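Side-chain contacts in fibrillarin-like rRNA/tRNA 2'-O-methyltransferase (Aeropyrum pernix, PDB 4DF3), which probably transfers a methyl group from S-adenosylmethionine to ribose 2'-hydroxyls of rRNA and tRNA at sites selected by a guide RNA: residues A[89-92]-A[93-97]; A[137-140]-A[141-144]. The protein carries 2 engineered substitutions. All coordinates share one frame; numbering follows the deposited sequence.

Contact 1 (A[89-92]-A[93-97]); sequences GTTA and SHMSD. With SAM (S-adenosylmethionine), chain C.
S93 folds its hydroxyl back onto the first turn of helix 90-99: OG donates to T90 O at 2.8 Å, 33° off the carbonyl plane. With OG set between the backbone N and the carbonyl carbon (chi1 63°), the hydroxyl reaches this oxygen and is also hydrogen-bonded to R53 NH2. Main-chain bonds from 89-92 to 93-96 wind the helix onward. S93 N donates to G89 O at 2.7 Å, M95 N donates to T91 O almost straight (N-H...O 162°), lying in the carbonyl plane, and S96 N reaches A92 O at 2.8 Å. The H94 ring comes up obliquely to T90 O, CD2 at 3.3 Å; it stacks with W55, and NE2 is bound to Y40. Among apolar contacts, the extended M95 chain runs past T91, CE lying 4.3 Å from T91 CG2, and both side chains pack on Y83 and Y152. Ligand bonds close the N-terminal end, in the Rossmann-like beta-alpha-beta unit of strands 80-84 and 104-109. T91 OG1 donates to SAM O at 2.6 Å. The T91 hydroxyl is thus the strong donor to the methionine carboxylate and T91 N, toward OXT, a weak second one at the helix start, which would be expected to favour the anionic form.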
ATOM      1  N   GLY A  89      -8.976  -4.754   1.583  1.00 19.03           N
ATOM      2  CA  GLY A  89      -7.731  -5.432   1.831  1.00 16.49           C
ATOM      3  C   GLY A  89      -6.889  -5.791   0.614  1.00 15.87           C
ATOM      4  O   GLY A  89      -5.876  -6.462   0.760  1.00 15.90           O
ATOM      5  N   THR A  90      -7.292  -5.348  -0.574  1.00 15.71           N
ATOM      6  CA  THR A  90      -6.491  -5.619  -1.790  1.00 16.15           C
ATOM      7  C   THR A  90      -4.979  -5.329  -1.665  1.00 14.50           C
ATOM      8  O   THR A  90      -4.135  -6.246  -1.781  1.00 12.81           O
ATOM      9  CB  THR A  90      -7.079  -4.863  -2.968  1.00 17.45           C
ATOM     10  OG1 THR A  90      -8.356  -5.455  -3.295  1.00 19.74           O
ATOM     11  CG2 THR A  90      -6.167  -5.034  -4.167  1.00 20.67           C
ATOM     12  N   THR A  91      -4.617  -4.067  -1.412  1.00 11.33           N
ATOM     13  CA  THR A  91      -3.206  -3.702  -1.314  1.00 11.65           C
ATOM     14  C   THR A  91      -2.677  -4.204   0.040  1.00 12.03           C
ATOM     15  O   THR A  91      -1.506  -4.639   0.145  1.00 10.95           O
ATOM     16  CB  THR A  91      -3.034  -2.177  -1.463  1.00 12.97           C
ATOM     17  OG1 THR A  91      -3.520  -1.778  -2.782  1.00 10.98           O
ATOM     18  CG2 THR A  91      -1.579  -1.798  -1.244  1.00 11.49           C
ATOM     19  N   ALA A  92      -3.507  -4.103   1.090  1.00 10.94           N
ATOM     20  CA  ALA A  92      -3.017  -4.571   2.409  1.00 11.29           C
ATOM     21  C   ALA A  92      -2.669  -6.055   2.377  1.00 10.36           C
ATOM     22  O   ALA A  92      -1.789  -6.492   3.112  1.00 11.31           O
ATOM     23  CB  ALA A  92      -4.032  -4.270   3.510  1.00 11.86           C
ATOM     24  N   SER A  93      -3.331  -6.850   1.539  1.00 11.65           N
ATOM     25  CA  SER A  93      -3.017  -8.285   1.582  1.00 10.83           C
ATOM     26  C   SER A  93      -1.579  -8.512   1.101  1.00  9.93           C
ATOM     27  O   SER A  93      -0.866  -9.402   1.586  1.00  9.47           O
ATOM     28  CB  SER A  93      -3.998  -9.132   0.704  1.00 12.10           C
ATOM     29  OG  SER A  93      -3.906  -8.794  -0.689  1.00 14.07           O
ATOM     30  N   HIS A  94      -1.173  -7.760   0.085  1.00  9.82           N
ATOM     31  CA  HIS A  94       0.216  -7.844  -0.334  1.00  8.71           C
ATOM     32  C   HIS A  94       1.192  -7.268   0.684  1.00  9.14           C
ATOM     33  O   HIS A  94       2.322  -7.847   0.841  1.00 10.64           O
ATOM     34  CB  HIS A  94       0.407  -7.200  -1.744  1.00  8.95           C
ATOM     35  CG  HIS A  94      -0.356  -7.936  -2.815  1.00  7.81           C
ATOM     36  ND1 HIS A  94       0.096  -9.098  -3.417  1.00 13.00           N
ATOM     37  CD2 HIS A  94      -1.561  -7.665  -3.361  1.00 11.99           C
ATOM     38  CE1 HIS A  94      -0.827  -9.526  -4.269  1.00 12.06           C
ATOM     39  NE2 HIS A  94      -1.829  -8.657  -4.269  1.00 10.32           N
ATOM     40  N   MET A  95       0.818  -6.202   1.373  1.00  9.11           N
ATOM     41  CA  MET A  95       1.691  -5.710   2.474  1.00  9.40           C
ATOM     42  C   MET A  95       1.823  -6.841   3.511  1.00 10.46           C
ATOM     43  O   MET A  95       2.931  -7.127   3.993  1.00  9.82           O
ATOM     44  CB  MET A  95       1.123  -4.480   3.144  1.00 10.31           C
ATOM     45  CG  MET A  95       1.186  -3.310   2.266  1.00  9.16           C
ATOM     46  SD  MET A  95       0.298  -2.005   3.134  1.00 13.67           S
ATOM     47  CE  MET A  95       0.583  -0.512   2.193  1.00 14.15           C
ATOM     48  N   SER A  96       0.706  -7.511   3.808  1.00 10.48           N
ATOM     49  CA  SER A  96       0.679  -8.619   4.795  1.00 11.36           C
ATOM     50  C   SER A  96       1.632  -9.743   4.346  1.00 12.40           C
ATOM     51  O   SER A  96       2.428 -10.225   5.180  1.00 13.49           O
ATOM     52  CB  SER A  96      -0.782  -9.133   4.998  1.00 11.73           C
ATOM     53  OG  SER A  96      -0.808 -10.440   5.535  1.00 14.18           O
ATOM     54  N   ASP A  97       1.610 -10.101   3.032  1.00 11.16           N
ATOM     55  CA  ASP A  97       2.605 -11.060   2.544  1.00 11.87           C
ATOM     56  C   ASP A  97       4.071 -10.644   2.845  1.00 12.36           C
ATOM     57  O   ASP A  97       4.867 -11.472   3.253  1.00 10.59           O
ATOM     58  CB  ASP A  97       2.453 -11.310   1.039  1.00 11.40           C
ATOM     59  CG  ASP A  97       1.196 -12.092   0.691  1.00 13.16           C
ATOM     60  OD1 ASP A  97       0.614 -12.809   1.568  1.00 12.18           O
ATOM     61  OD2 ASP A  97       0.784 -12.036  -0.507  1.00 12.95           O
TER
HETATM   62  N   SAM C 301      -6.298   1.319  -0.262  1.00 16.17           N
HETATM   63  CA  SAM C 301      -7.295   0.423  -0.916  1.00 17.62           C
HETATM   64  C   SAM C 301      -6.512  -0.524  -1.829  1.00 19.62           C
HETATM   65  O   SAM C 301      -5.457  -0.152  -2.384  1.00 19.51           O
HETATM   66  OXT SAM C 301      -6.926  -1.664  -2.012  1.00 20.72           O
HETATM   67  CB  SAM C 301      -8.343   1.210  -1.777  1.00 18.32           C
HETATM   68  CG  SAM C 301      -8.905   2.285  -0.862  1.00 19.69           C
HETATM   69  SD  SAM C 301     -10.497   3.003  -1.355  1.00 20.99           S
HETATM   70  CE  SAM C 301      -9.725   4.062  -2.605  1.00 14.88           C
HETATM   71  C5' SAM C 301     -10.755   4.244  -0.034  1.00 18.92           C
HETATM   72  C4' SAM C 301     -11.402   3.670   1.230  1.00 20.71           C
HETATM   73  O4' SAM C 301     -11.275   4.536   2.356  1.00 17.66           O
HETATM   74  C3' SAM C 301     -12.892   3.367   1.160  1.00 17.22           C
HETATM   75  O3' SAM C 301     -13.004   1.975   1.471  1.00 15.55           O
HETATM   76  C2' SAM C 301     -13.590   4.338   2.125  1.00 16.98           C
HETATM   77  O2' SAM C 301     -14.690   3.748   2.782  1.00 18.39           O
HETATM   78  C1' SAM C 301     -12.485   4.644   3.128  1.00 16.99           C
HETATM   79  N9  SAM C 301     -12.508   6.010   3.686  1.00 18.41           N
HETATM   80  C8  SAM C 301     -12.843   7.233   3.092  1.00 19.72           C
HETATM   81  N7  SAM C 301     -12.703   8.232   4.046  1.00 21.36           N
HETATM   82  C5  SAM C 301     -12.306   7.676   5.200  1.00 17.49           C
HETATM   83  C6  SAM C 301     -12.000   8.219   6.437  1.00 21.48           C
HETATM   84  N6  SAM C 301     -12.094   9.570   6.747  1.00 18.03           N
HETATM   85  N1  SAM C 301     -11.581   7.257   7.345  1.00 18.35           N
HETATM   86  C2  SAM C 301     -11.450   5.889   7.189  1.00 21.58           C
HETATM   87  N3  SAM C 301     -11.756   5.377   5.940  1.00 17.70           N
HETATM   88  C4  SAM C 301     -12.193   6.267   5.009  1.00 18.73           C

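Contact 2 (A[137-140]-A[141-144]); sequences FPEK and YRHL
Y141 turns one ring face to P138 in the loop between strands 128-132 and 148-153 of the Rossmann-like methyltransferase fold. The chain here makes a short 3-10-like turn, K140 N and Y141 N each reaching the carbonyl three residues back. P138 CA stands over one face of the phenol as a CH-pi contact, 3.8 Å from the ring centroid and 19° off its normal, displaced toward the rim. Proline CB extends the contact to the phenol end, 4.0 Å from Y141 CZ. The ring folds back against P138 because CG sits between the backbone N and the carbonyl carbon (chi1 55°); Y141 OH is hydrogen-bonded to N167 OD1 of helix 160-171, on which P138 also packs. The backbone follows the same bend: Y141 N donates to P138 O at 3.0 Å, from well above the carbonyl plane, and R142 N makes a weak bond to E139 O.

On the exposed side, R142 turns one guanidinium face to E139, whose CG lies above it near the rim. E139 OE2 and R142 NH2 are 4.5 Å apart, with the oxygen well out of the guanidinium plane, so any attraction is probably long-range and electrostatic, with no N-H aimed at the carboxylate. R142 also touches F170. H143 presents its ring edge to K140 O, in plane, with CE1 at 3.3 Å. A water bridges the turn, donating to E139 O at 2.7 Å and hydrogen-bonded to H143 ND1 at 2.8 Å.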
ATOM      1  N   PHE A 137     -10.008  11.217  12.959  1.00 13.86           N
ATOM      2  CA  PHE A 137     -10.056  11.302  14.455  1.00 16.88           C
ATOM      3  C   PHE A 137      -9.141  10.244  15.074  1.00 14.28           C
ATOM      4  O   PHE A 137      -9.604   9.298  15.705  1.00 15.62           O
ATOM      5  CB  PHE A 137     -11.521  11.194  14.979  1.00 18.30           C
ATOM      6  CG  PHE A 137     -12.507  12.016  14.199  1.00 19.91           C
ATOM      7  CD1 PHE A 137     -12.439  13.414  14.179  1.00 25.36           C
ATOM      8  CD2 PHE A 137     -13.522  11.413  13.489  1.00 26.97           C
ATOM      9  CE1 PHE A 137     -13.372  14.193  13.426  1.00 27.86           C
ATOM     10  CE2 PHE A 137     -14.437  12.188  12.722  1.00 25.02           C
ATOM     11  CZ  PHE A 137     -14.382  13.579  12.733  1.00 26.27           C
ATOM     12  N   PRO A 138      -7.825  10.375  14.880  1.00 14.18           N
ATOM     13  CA  PRO A 138      -6.953   9.274  15.339  1.00 14.12           C
ATOM     14  C   PRO A 138      -6.918   9.157  16.886  1.00 14.35           C
ATOM     15  O   PRO A 138      -6.528   8.140  17.455  1.00 13.30           O
ATOM     16  CB  PRO A 138      -5.582   9.694  14.804  1.00 11.63           C
ATOM     17  CG  PRO A 138      -5.742  11.259  14.594  1.00 13.54           C
ATOM     18  CD  PRO A 138      -7.098  11.401  14.090  1.00 12.74           C
ATOM     19  N   GLU A 139      -7.336  10.224  17.564  1.00 13.84           N
ATOM     20  CA  GLU A 139      -7.413  10.120  19.038  1.00 15.35           C
ATOM     21  C   GLU A 139      -8.363   8.996  19.497  1.00 15.22           C
ATOM     22  O   GLU A 139      -8.090   8.328  20.516  1.00 17.63           O
ATOM     23  CB  GLU A 139      -7.749  11.485  19.668  1.00 13.76           C
ATOM     24  CG  GLU A 139      -8.064  11.383  21.222  1.00 16.77           C
ATOM     25  CD  GLU A 139      -9.519  11.107  21.554  1.00 16.28           C
ATOM     26  OE1 GLU A 139     -10.400  11.127  20.650  1.00 19.51           O
ATOM     27  OE2 GLU A 139      -9.835  10.902  22.751  1.00 23.80           O
ATOM     28  N   LYS A 140      -9.380   8.704  18.713  1.00 15.61           N
ATOM     29  CA  LYS A 140     -10.374   7.697  19.085  1.00 16.69           C
ATOM     30  C   LYS A 140      -9.819   6.291  18.889  1.00 18.17           C
ATOM     31  O   LYS A 140     -10.452   5.342  19.370  1.00 18.24           O
ATOM     32  CB  LYS A 140     -11.649   7.803  18.229  1.00 16.98           C
ATOM     33  CG  LYS A 140     -12.361   9.118  18.344  1.00 20.22           C
ATOM     34  CD  LYS A 140     -13.483   9.401  17.308  1.00 28.61           C
ATOM     35  CE  LYS A 140     -14.843   8.720  17.575  1.00 31.52           C
ATOM     36  NZ  LYS A 140     -15.456   8.780  18.972  1.00 33.78           N
ATOM     37  N   TYR A 141      -8.693   6.138  18.166  1.00 16.03           N
ATOM     38  CA  TYR A 141      -8.072   4.811  18.059  1.00 16.67           C
ATOM     39  C   TYR A 141      -6.611   4.757  18.527  1.00 16.81           C
ATOM     40  O   TYR A 141      -5.923   3.742  18.346  1.00 17.00           O
ATOM     41  CB  TYR A 141      -8.320   4.156  16.673  1.00 16.20           C
ATOM     42  CG  TYR A 141      -7.893   4.975  15.501  1.00 12.70           C
ATOM     43  CD1 TYR A 141      -6.529   5.020  15.114  1.00 10.42           C
ATOM     44  CD2 TYR A 141      -8.843   5.569  14.652  1.00 14.52           C
ATOM     45  CE1 TYR A 141      -6.143   5.774  14.063  1.00  8.01           C
ATOM     46  CE2 TYR A 141      -8.456   6.313  13.556  1.00 11.42           C
ATOM     47  CZ  TYR A 141      -7.129   6.358  13.241  1.00 12.69           C
ATOM     48  OH  TYR A 141      -6.819   7.094  12.142  1.00 14.34           O
ATOM     49  N   ARG A 142      -6.167   5.815  19.208  1.00 18.47           N
ATOM     50  CA  ARG A 142      -4.831   5.870  19.802  1.00 20.34           C
ATOM     51  C   ARG A 142      -4.539   4.662  20.701  1.00 19.37           C
ATOM     52  O   ARG A 142      -3.386   4.189  20.800  1.00 20.45           O
ATOM     53  CB  ARG A 142      -4.657   7.163  20.602  1.00 21.67           C
ATOM     54  CG  ARG A 142      -3.213   7.495  20.930  1.00 28.72           C
ATOM     55  CD  ARG A 142      -3.158   8.741  21.817  1.00 32.15           C
ATOM     56  NE  ARG A 142      -4.290   8.657  22.744  1.00 37.25           N
ATOM     57  CZ  ARG A 142      -4.749   9.662  23.475  1.00 39.56           C
ATOM     58  NH1 ARG A 142      -4.170  10.867  23.385  1.00 39.54           N
ATOM     59  NH2 ARG A 142      -5.811   9.459  24.257  1.00 39.19           N
ATOM     60  N   HIS A 143      -5.569   4.092  21.309  1.00 17.06           N
ATOM     61  CA  HIS A 143      -5.338   2.991  22.227  1.00 17.26           C
ATOM     62  C   HIS A 143      -5.161   1.648  21.497  1.00 18.34           C
ATOM     63  O   HIS A 143      -4.824   0.623  22.091  1.00 17.80           O
ATOM     64  CB  HIS A 143      -6.528   2.877  23.203  1.00 18.41           C
ATOM     65  CG  HIS A 143      -7.827   2.547  22.555  1.00 15.77           C
ATOM     66  ND1 HIS A 143      -8.467   3.395  21.678  1.00 19.91           N
ATOM     67  CD2 HIS A 143      -8.652   1.478  22.718  1.00 16.98           C
ATOM     68  CE1 HIS A 143      -9.625   2.865  21.315  1.00 22.98           C
ATOM     69  NE2 HIS A 143      -9.773   1.707  21.942  1.00 19.74           N
ATOM     70  N   LEU A 144      -5.410   1.660  20.206  1.00 17.21           N
ATOM     71  CA  LEU A 144      -5.395   0.414  19.425  1.00 18.90           C
ATOM     72  C   LEU A 144      -4.172   0.326  18.480  1.00 19.66           C
ATOM     73  O   LEU A 144      -3.907  -0.717  17.860  1.00 21.81           O
ATOM     74  CB  LEU A 144      -6.706   0.277  18.647  1.00 18.73           C
ATOM     75  CG  LEU A 144      -8.010   0.204  19.458  1.00 20.21           C
ATOM     76  CD1 LEU A 144      -9.143   0.321  18.486  1.00 18.12           C
ATOM     77  CD2 LEU A 144      -8.093  -1.125  20.220  1.00 19.61           C
TER
HETATM   78  O   HOH W   1      -7.973   6.113  22.001  1.00 17.98           O

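In the fold
Contact 1 is wholly buried, its centre about 7 Å from that of the chain, against about 21 Å for contact 2, which is partly buried. Their centres lie 22 Å apart and they do not touch. Contact 1 belongs to the helix that links parallel strands 80-84 and 104-109; contact 2 follows strand 128-132, at the edge of the same sheet, in an irregular turn against helix 160-171. Regular backbone bonding and hydroxyls bonded to backbone, neighbouring side chains and ligand give way to a proline-tyrosine face contact, a loose charge pair and a water bridge. Both relate to the cofactor: 89-92 grips its carboxylate directly, while 137-140 begins shortly after the binding residues D134 and A135.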